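Local coordinates for uncharacterized protein (Streptococcus pneumoniae, PDB 3LFT), which binds L-tryptophan and probably serves as the substrate-binding component of an ABC transporter, at residues T53-L58 and Q75-A80; L84-A89 and G107-G112. All blocks are in the same frame, centred on the assembly; numbering follows the deposited sequence. Where two conformers were deposited one is given.

Interaction 1 (T53-L58 and Q75-A80); sequences TMSKQL and QGLASA
S55 meets G76, L77 and A80 where helices 48-58 and 71-80 lie side by side on one face of the parallel sheet in a Rossmann-like α/β domain. The short segments pass 8.5 Å apart at an angle of 52°, a close approach made possible by the small residues between them. The S55 side chain points at the other helix, with OG anti to its own carbonyl carbon (chi1 -67°) and beside the backbone N. From there OG hydrogen-bonds back to V51 O in its own helix, so this polar atom is satisfied although buried. S55 OG rests against the bare backbone of G76, 3.2 Å from G76 C, in van der Waals contact. Glycine suits this place because a CB here would collide with that hydroxyl. One turn further on, A80 brings up a methyl group, its CB 4.0 Å from S55 CB and equally close to S55 O. K56 adds little more than its backbone N beside this methyl, while its fully extended chain leads away toward solvent. L58, on the side of the helix turned to the sheet, shares V66 of strand 65-69 with L77, and the two branched leucine side chains cross obliquely. Their methyls meet on the sheet side of the interface, with L58 CD1 4.2 Å from L77 CD2, the same CD2 that lies 3.8 Å from S55 OG.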
loop_
_atom_site.group_PDB
_atom_site.type_symbol
_atom_site.label_atom_id
_atom_site.label_comp_id
_atom_site.label_asym_id
_atom_site.label_seq_id
_atom_site.Cartn_x
_atom_site.Cartn_y
_atom_site.Cartn_z
ATOM N N THR A 53 -18.101 -11.805 2.268
ATOM C CA THR A 53 -18.431 -13.200 2.031
ATOM C C THR A 53 -17.197 -14.100 2.129
ATOM O O THR A 53 -17.224 -15.154 2.772
ATOM C CB THR A 53 -19.146 -13.330 0.687
ATOM O OG1 THR A 53 -20.409 -12.640 0.791
ATOM C CG2 THR A 53 -19.401 -14.770 0.339
HETATM N N MSE A 54 -16.098 -13.651 1.542
HETATM C CA MSE A 54 -14.873 -14.438 1.562
HETATM C C MSE A 54 -14.272 -14.494 2.951
HETATM O O MSE A 54 -13.794 -15.550 3.362
HETATM C CB MSE A 54 -13.859 -13.906 0.560
HETATM C CG MSE A 54 -14.350 -14.104 -0.870
HETATM SE SE MSE A 54 -13.139 -13.330 -2.180
HETATM C CE MSE A 54 -13.971 -14.037 -3.757
ATOM N N SER A 55 -14.301 -13.390 3.691
ATOM C CA SER A 55 -13.803 -13.415 5.071
ATOM C C SER A 55 -14.578 -14.409 5.914
ATOM O O SER A 55 -13.990 -15.177 6.696
ATOM C CB SER A 55 -13.885 -12.039 5.714
ATOM O OG SER A 55 -12.992 -11.110 5.114
ATOM N N LYS A 56 -15.902 -14.414 5.764
ATOM C CA LYS A 56 -16.732 -15.326 6.527
ATOM C C LYS A 56 -16.331 -16.779 6.248
ATOM O O LYS A 56 -16.211 -17.580 7.174
ATOM C CB LYS A 56 -18.209 -15.051 6.216
ATOM C CG LYS A 56 -19.214 -15.866 7.009
ATOM C CD LYS A 56 -20.624 -15.402 6.667
ATOM C CE LYS A 56 -21.663 -15.932 7.620
ATOM N NZ LYS A 56 -22.964 -15.508 7.077
ATOM N N GLN A 57 -16.092 -17.097 4.981
ATOM C CA GLN A 57 -15.680 -18.441 4.583
ATOM C C GLN A 57 -14.311 -18.801 5.163
ATOM O O GLN A 57 -14.146 -19.861 5.766
ATOM C CB GLN A 57 -15.664 -18.534 3.052
ATOM C CG GLN A 57 -17.055 -18.577 2.448
ATOM C CD GLN A 57 -17.148 -18.229 0.967
ATOM O OE1 GLN A 57 -16.222 -17.683 0.351
ATOM N NE2 GLN A 57 -18.313 -18.507 0.397
ATOM N N LEU A 58 -13.339 -17.898 5.013
ATOM C CA LEU A 58 -11.945 -18.205 5.375
ATOM C C LEU A 58 -11.743 -18.450 6.864
ATOM O O LEU A 58 -10.852 -19.209 7.250
ATOM C CB LEU A 58 -11.004 -17.098 4.867
ATOM C CG LEU A 58 -10.786 -17.031 3.351
ATOM C CD1 LEU A 58 -10.182 -15.665 2.957
ATOM C CD2 LEU A 58 -9.881 -18.173 2.864
ATOM N N GLN A 75 -9.106 -5.953 7.570
ATOM C CA GLN A 75 -10.291 -5.512 8.309
ATOM C C GLN A 75 -11.453 -6.499 8.147
ATOM O O GLN A 75 -12.147 -6.792 9.110
ATOM C CB GLN A 75 -10.710 -4.110 7.898
ATOM C CG GLN A 75 -9.752 -3.014 8.398
ATOM C CD GLN A 75 -10.147 -1.646 7.918
ATOM O OE1 GLN A 75 -10.427 -1.456 6.740
ATOM N NE2 GLN A 75 -10.108 -0.661 8.808
ATOM N N GLY A 76 -11.633 -7.041 6.939
ATOM C CA GLY A 76 -12.688 -8.041 6.755
ATOM C C GLY A 76 -12.475 -9.267 7.622
ATOM O O GLY A 76 -13.409 -9.777 8.252
ATOM N N LEU A 77 -11.235 -9.748 7.644
ATOM C CA LEU A 77 -10.917 -10.938 8.427
ATOM C C LEU A 77 -11.029 -10.659 9.924
ATOM O O LEU A 77 -11.601 -11.471 10.656
ATOM C CB LEU A 77 -9.525 -11.452 8.056
ATOM C CG LEU A 77 -9.376 -11.970 6.626
ATOM C CD1 LEU A 77 -7.902 -12.153 6.320
ATOM C CD2 LEU A 77 -10.102 -13.290 6.407
ATOM N N ALA A 78 -10.505 -9.520 10.385
ATOM C CA ALA A 78 -10.557 -9.176 11.813
ATOM C C ALA A 78 -11.993 -8.938 12.303
ATOM O O ALA A 78 -12.283 -9.132 13.474
ATOM C CB ALA A 78 -9.685 -7.967 12.081
ATOM N N SER A 79 -12.882 -8.514 11.417
ATOM C CA SER A 79 -14.287 -8.362 11.761
ATOM C C SER A 79 -14.956 -9.731 11.890
ATOM O O SER A 79 -15.821 -9.934 12.742
ATOM C CB SER A 79 -14.993 -7.526 10.693
ATOM O OG SER A 79 -16.365 -7.403 10.983
ATOM N N ALA A 80 -14.542 -10.664 11.030
ATOM C CA ALA A 80 -15.167 -11.983 10.930
ATOM C C ALA A 80 -14.750 -12.935 12.051
ATOM O O ALA A 80 -15.461 -13.905 12.327
ATOM C CB ALA A 80 -14.866 -12.593 9.554
#

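Interaction 2 (L84-A89 and G107-G112); sequences LPVIMA and GGNVTG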
loop_
_atom_site.group_PDB
_atom_site.type_symbol
_atom_site.label_atom_id
_atom_site.label_comp_id
_atom_site.label_asym_id
_atom_site.label_seq_id
_atom_site.Cartn_x
_atom_site.Cartn_y
_atom_site.Cartn_z
ATOM N N LEU A 84 -9.358 -16.436 15.889
ATOM C CA LEU A 84 -8.394 -17.028 14.968
ATOM C C LEU A 84 -7.314 -15.980 14.645
ATOM O O LEU A 84 -7.657 -14.834 14.384
ATOM C CB LEU A 84 -9.113 -17.462 13.685
ATOM C CG LEU A 84 -8.274 -18.232 12.674
ATOM C CD1 LEU A 84 -7.932 -19.614 13.195
ATOM C CD2 LEU A 84 -9.011 -18.313 11.341
ATOM N N PRO A 85 -6.018 -16.364 14.618
ATOM C CA PRO A 85 -5.016 -15.347 14.247
ATOM C C PRO A 85 -5.227 -14.749 12.858
ATOM O O PRO A 85 -5.478 -15.474 11.879
ATOM C CB PRO A 85 -3.699 -16.118 14.293
ATOM C CG PRO A 85 -3.939 -17.233 15.266
ATOM C CD PRO A 85 -5.380 -17.631 15.029
ATOM N N VAL A 86 -5.118 -13.427 12.788
ATOM C CA VAL A 86 -5.207 -12.668 11.557
ATOM C C VAL A 86 -3.869 -11.952 11.358
ATOM O O VAL A 86 -3.428 -11.191 12.213
ATOM C CB VAL A 86 -6.337 -11.641 11.628
ATOM C CG1 VAL A 86 -6.361 -10.762 10.365
ATOM C CG2 VAL A 86 -7.697 -12.340 11.838
ATOM N N ILE A 87 -3.228 -12.225 10.228
ATOM C CA ILE A 87 -1.940 -11.617 9.933
ATOM C C ILE A 87 -2.125 -10.541 8.870
ATOM O O ILE A 87 -2.593 -10.829 7.760
ATOM C CB ILE A 87 -0.918 -12.670 9.433
ATOM C CG1 ILE A 87 -0.839 -13.883 10.371
ATOM C CG2 ILE A 87 0.458 -12.029 9.255
ATOM C CD1 ILE A 87 -0.588 -13.606 11.859
HETATM N N MSE A 88 -1.765 -9.310 9.217
HETATM C CA MSE A 88 -1.786 -8.200 8.294
HETATM C C MSE A 88 -0.595 -8.269 7.342
HETATM O O MSE A 88 0.553 -8.389 7.790
HETATM C CB MSE A 88 -1.660 -6.885 9.063
HETATM C CG MSE A 88 -2.756 -6.633 10.113
HETATM SE SE MSE A 88 -2.503 -4.951 11.075
HETATM C CE MSE A 88 -0.746 -5.252 11.836
ATOM N N ALA A 89 -0.876 -8.206 6.033
ATOM C CA ALA A 89 0.199 -8.090 5.042
ATOM C C ALA A 89 0.134 -6.712 4.394
ATOM O O ALA A 89 -0.675 -6.480 3.465
ATOM C CB ALA A 89 0.068 -9.173 4.002
ATOM N N GLY A 107 -2.798 -6.721 21.254
ATOM C CA GLY A 107 -3.831 -6.900 22.274
ATOM C C GLY A 107 -4.994 -7.798 21.931
ATOM O O GLY A 107 -5.802 -8.087 22.814
ATOM N N GLY A 108 -5.069 -8.246 20.676
ATOM C CA GLY A 108 -6.135 -9.172 20.259
ATOM C C GLY A 108 -5.559 -10.246 19.357
ATOM O O GLY A 108 -4.405 -10.677 19.528
ATOM N N ASN A 109 -6.341 -10.654 18.364
ATOM C CA ASN A 109 -5.946 -11.743 17.479
ATOM C C ASN A 109 -5.226 -11.300 16.197
ATOM O O ASN A 109 -4.964 -12.111 15.322
ATOM C CB ASN A 109 -7.156 -12.612 17.137
ATOM C CG ASN A 109 -8.226 -11.864 16.355
ATOM O OD1 ASN A 109 -8.604 -10.740 16.694
ATOM N ND2 ASN A 109 -8.782 -12.531 15.348
ATOM N N VAL A 110 -4.863 -10.020 16.109
ATOM C CA VAL A 110 -4.282 -9.448 14.892
ATOM C C VAL A 110 -2.844 -8.969 15.117
ATOM O O VAL A 110 -2.573 -8.239 16.055
ATOM C CB VAL A 110 -5.114 -8.239 14.389
ATOM C CG1 VAL A 110 -4.548 -7.711 13.083
ATOM C CG2 VAL A 110 -6.608 -8.589 14.236
ATOM N N THR A 111 -1.932 -9.358 14.239
ATOM C CA THR A 111 -0.587 -8.752 14.188
ATOM C C THR A 111 -0.147 -8.736 12.733
ATOM O O THR A 111 -0.936 -9.107 11.865
ATOM C CB THR A 111 0.401 -9.490 15.118
ATOM O OG1 THR A 111 1.616 -8.737 15.144
ATOM C CG2 THR A 111 0.689 -10.892 14.653
ATOM N N GLY A 112 1.083 -8.304 12.466
ATOM C CA GLY A 112 1.612 -8.426 11.092
ATOM C C GLY A 112 2.534 -7.307 10.692
ATOM O O GLY A 112 3.234 -6.743 11.528
#
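N109 ND2 is gripped by two carbonyls, L84 O across the contact at 2.7 Å and T81 O. The bond to L84 O is nearly straight (167°) and lies close to the amide plane, though the donor is tilted from the carbonyl plane. Asparagine, short and with two N-H bonds on one amide nitrogen, can serve both carbonyls just before the strand. From here the chains run parallel. V86 gives its N to N109 O at 2.9 Å and takes T111 N on its O, and M88 N then bonds T111 O at 2.8 Å. On one face the branched side chains of V86 and V110 meet, CB to CG2 at 4.0 Å, while the side chains of I87 and T111 lie side by side on the other, CD1 of I87 against CG2 of T111, with T111 OG1 turning to T259 O. Selenomethionine M88 crosses V110 at about a right angle, CG 3.6 Å from V110 CG1, and its bend at chi3 (-59°) sets CE over the peptide between T111 and G112. Glycine fits at G112, where a CB would strike M88 O and T111 O. Here the strands are neighbours in a parallel sheet of order 2-1-3-4-5, helices on both faces, as in type I periplasmic-binding-protein domains.

In the fold
Both interactions belong to the same α/β domain and follow each other along the chain, interaction 1 ending on the helix that leads into strand 86-89. Interaction 1 lies in the helical layer and is partly open to solvent, joined by van der Waals contacts alone between small and apolar residues. Interaction 2 is buried in the sheet, where backbone hydrogen bonds, joined by one from an asparagine amide, carry the joint and apolar side chains pack on both faces. They meet through helix 71-80, which covers the V86 and V110 face: A78 CB lies 3.8 Å from V110 CG2, and L77 CB 4.0 Å from V86 CG1. L77 thus serves both helix pairing and sheet packing. Of the two, interaction 2 comes nearer the bound tryptophan, about 8 Å from the M88 side chain.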